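Local coordinates for putative alpha-ketoglutarate-dependent taurine dioxygenase (Burkholderia xenovorans, PDB 5HSX), which probably acts as an iron(II)- and 2-oxoglutarate-dependent dioxygenase of the TauD/TfdA family, its actual substrate not being established, at residues N131-S136 with R290-G295. Numbering follows the deposited sequence.
Sequences NPPWAS and RTTLVG
Leu293 N donates to Ala135 O at 2.9 Å, nearly straight at 168°, between the neighbouring antiparallel strands 135-140 and 287-293 in the large mixed sheet of this TauD/TfdA-type, cupin-related fold. Trp134 N reaches Leu293 O at 3.0 Å through a more bent N-H (131°). Ser136 and Thr292 form a non-hydrogen-bonded pair, where Ser136 CA makes a CA-H...O contact with Thr291 O.

Apolar packing centres on the indole of Trp134, which runs side by side with Leu293. Its chi1 of 80° sets CG between the backbone N and the carbonyl carbon; Ala135 CB lies against one ring face, offset toward the rim. Leu293 CD1 meets Trp134 CZ2 at 3.5 Å, and Leu293 CB approaches NE1. On the sheet face of Ser136 and Thr292, Thr292 CG2 touches Ser136 OG at 3.8 Å. Thr292 OG1 is hydrogen-bonded to Thr83 OG1 and Ser136 OG to Asn268 ND2; Ser136 OG also bonds weakly to Asp125, which binds the sodium ion with His123, His273 and Asn323, probably the iron site.

Three waters bridge the loop residues. One takes the N-H of Gly295 and donates to Asn131 O at 2.7 Å; a second links Asn131 ND2 to Gly295 O; a third, in the indole plane, donates to Val294 O and weakly accepts from Trp134 NE1. Gly295 CA makes a CA-H...O contact with Pro132 O at 3.4 Å. Direct backbone bonds at Leu293 are thus followed by water bridges from Asn131 and Trp134 to Val294-Gly295, while the two chains stay close.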
loop_
_atom_site.group_PDB
_atom_site.type_symbol
_atom_site.label_atom_id
_atom_site.label_comp_id
_atom_site.label_asym_id
_atom_site.label_seq_id
_atom_site.Cartn_x
_atom_site.Cartn_y
_atom_site.Cartn_z
ATOM N N ASN B 131 3.965 -9.462 -27.293
ATOM C CA ASN B 131 2.881 -8.479 -27.363
ATOM C C ASN B 131 1.996 -8.615 -26.123
ATOM O O ASN B 131 0.911 -9.215 -26.182
ATOM C CB ASN B 131 2.073 -8.652 -28.646
ATOM C CG ASN B 131 1.517 -10.057 -28.799
ATOM O OD1 ASN B 131 2.146 -11.037 -28.390
ATOM N ND2 ASN B 131 0.319 -10.157 -29.348
ATOM N N PRO B 132 2.415 -8.058 -24.988
ATOM C CA PRO B 132 1.588 -8.150 -23.783
ATOM C C PRO B 132 0.276 -7.417 -23.971
ATOM O O PRO B 132 0.195 -6.438 -24.739
ATOM C CB PRO B 132 2.459 -7.483 -22.704
ATOM C CG PRO B 132 3.875 -7.571 -23.252
ATOM C CD PRO B 132 3.696 -7.368 -24.731
ATOM N N PRO B 133 -0.788 -7.851 -23.290
ATOM C CA PRO B 133 -2.075 -7.153 -23.423
ATOM C C PRO B 133 -1.953 -5.720 -22.925
ATOM O O PRO B 133 -1.276 -5.445 -21.933
ATOM C CB PRO B 133 -3.024 -7.976 -22.540
ATOM C CG PRO B 133 -2.120 -8.671 -21.563
ATOM C CD PRO B 133 -0.874 -8.987 -22.354
ATOM N N TRP B 134 -2.593 -4.792 -23.635
ATOM C CA TRP B 134 -2.434 -3.403 -23.226
ATOM C C TRP B 134 -3.313 -3.031 -22.037
ATOM O O TRP B 134 -3.000 -2.060 -21.342
ATOM C CB TRP B 134 -2.687 -2.463 -24.411
ATOM C CG TRP B 134 -4.118 -2.180 -24.768
ATOM C CD1 TRP B 134 -4.879 -2.815 -25.722
ATOM C CD2 TRP B 134 -4.939 -1.138 -24.230
ATOM N NE1 TRP B 134 -6.129 -2.235 -25.793
ATOM C CE2 TRP B 134 -6.191 -1.208 -24.884
ATOM C CE3 TRP B 134 -4.736 -0.146 -23.258
ATOM C CZ2 TRP B 134 -7.236 -0.331 -24.591
ATOM C CZ3 TRP B 134 -5.778 0.722 -22.967
ATOM C CH2 TRP B 134 -7.014 0.620 -23.630
ATOM N N ALA B 135 -4.383 -3.782 -21.774
ATOM C CA ALA B 135 -5.280 -3.435 -20.681
ATOM C C ALA B 135 -6.000 -4.680 -20.206
ATOM O O ALA B 135 -6.127 -5.668 -20.937
ATOM C CB ALA B 135 -6.316 -2.384 -21.102
ATOM N N SER B 136 -6.504 -4.608 -18.979
ATOM C CA SER B 136 -7.375 -5.650 -18.459
ATOM C C SER B 136 -8.559 -5.000 -17.759
ATOM O O SER B 136 -8.454 -3.888 -17.230
ATOM C CB SER B 136 -6.630 -6.582 -17.489
ATOM O OG SER B 136 -5.286 -6.795 -17.902
ATOM N N ARG B 290 -12.163 -11.651 -15.477
ATOM C CA ARG B 290 -11.274 -10.722 -16.151
ATOM C C ARG B 290 -11.381 -10.905 -17.656
ATOM O O ARG B 290 -11.504 -12.028 -18.155
ATOM C CB ARG B 290 -9.804 -10.906 -15.713
ATOM C CG ARG B 290 -8.832 -10.044 -16.516
ATOM C CD ARG B 290 -7.391 -10.043 -16.018
ATOM N NE ARG B 290 -6.903 -11.340 -15.565
ATOM C CZ ARG B 290 -6.484 -12.324 -16.356
ATOM N NH1 ARG B 290 -6.507 -12.193 -17.672
ATOM N NH2 ARG B 290 -6.046 -13.456 -15.825
ATOM N N THR B 291 -11.362 -9.792 -18.369
ATOM C CA THR B 291 -11.102 -9.781 -19.800
ATOM C C THR B 291 -9.824 -8.989 -20.019
ATOM O O THR B 291 -9.443 -8.161 -19.184
ATOM C CB THR B 291 -12.253 -9.141 -20.576
ATOM O OG1 THR B 291 -12.452 -7.804 -20.098
ATOM C CG2 THR B 291 -13.546 -9.942 -20.395
ATOM N N THR B 292 -9.127 -9.254 -21.125
ATOM C CA THR B 292 -7.962 -8.436 -21.429
ATOM C C THR B 292 -7.959 -8.103 -22.914
ATOM O O THR B 292 -8.555 -8.808 -23.737
ATOM C CB THR B 292 -6.615 -9.084 -21.000
ATOM O OG1 THR B 292 -6.156 -10.005 -21.981
ATOM C CG2 THR B 292 -6.737 -9.824 -19.665
ATOM N N LEU B 293 -7.315 -6.992 -23.233
ATOM C CA LEU B 293 -7.323 -6.428 -24.572
ATOM C C LEU B 293 -5.961 -6.630 -25.222
ATOM O O LEU B 293 -4.928 -6.366 -24.598
ATOM C CB LEU B 293 -7.685 -4.944 -24.522
ATOM C CG LEU B 293 -9.019 -4.613 -23.839
ATOM C CD1 LEU B 293 -9.283 -3.110 -23.874
ATOM C CD2 LEU B 293 -10.170 -5.372 -24.490
ATOM N N VAL B 294 -5.977 -7.077 -26.483
ATOM C CA VAL B 294 -4.754 -7.386 -27.225
ATOM C C VAL B 294 -3.911 -6.130 -27.401
ATOM O O VAL B 294 -4.411 -5.083 -27.825
ATOM C CB VAL B 294 -5.122 -8.007 -28.586
ATOM C CG1 VAL B 294 -3.878 -8.261 -29.444
ATOM C CG2 VAL B 294 -5.930 -9.299 -28.386
ATOM N N GLY B 295 -2.618 -6.233 -27.085
ATOM C CA GLY B 295 -1.699 -5.123 -27.190
ATOM C C GLY B 295 -0.725 -5.304 -28.347
ATOM O O GLY B 295 -0.668 -6.345 -28.999
HETATM O O HOH W 1 -1.754 -9.048 -26.386
HETATM O O HOH W 2 -0.515 -8.166 -31.129
HETATM O O HOH W 3 -6.927 -4.017 -28.172
#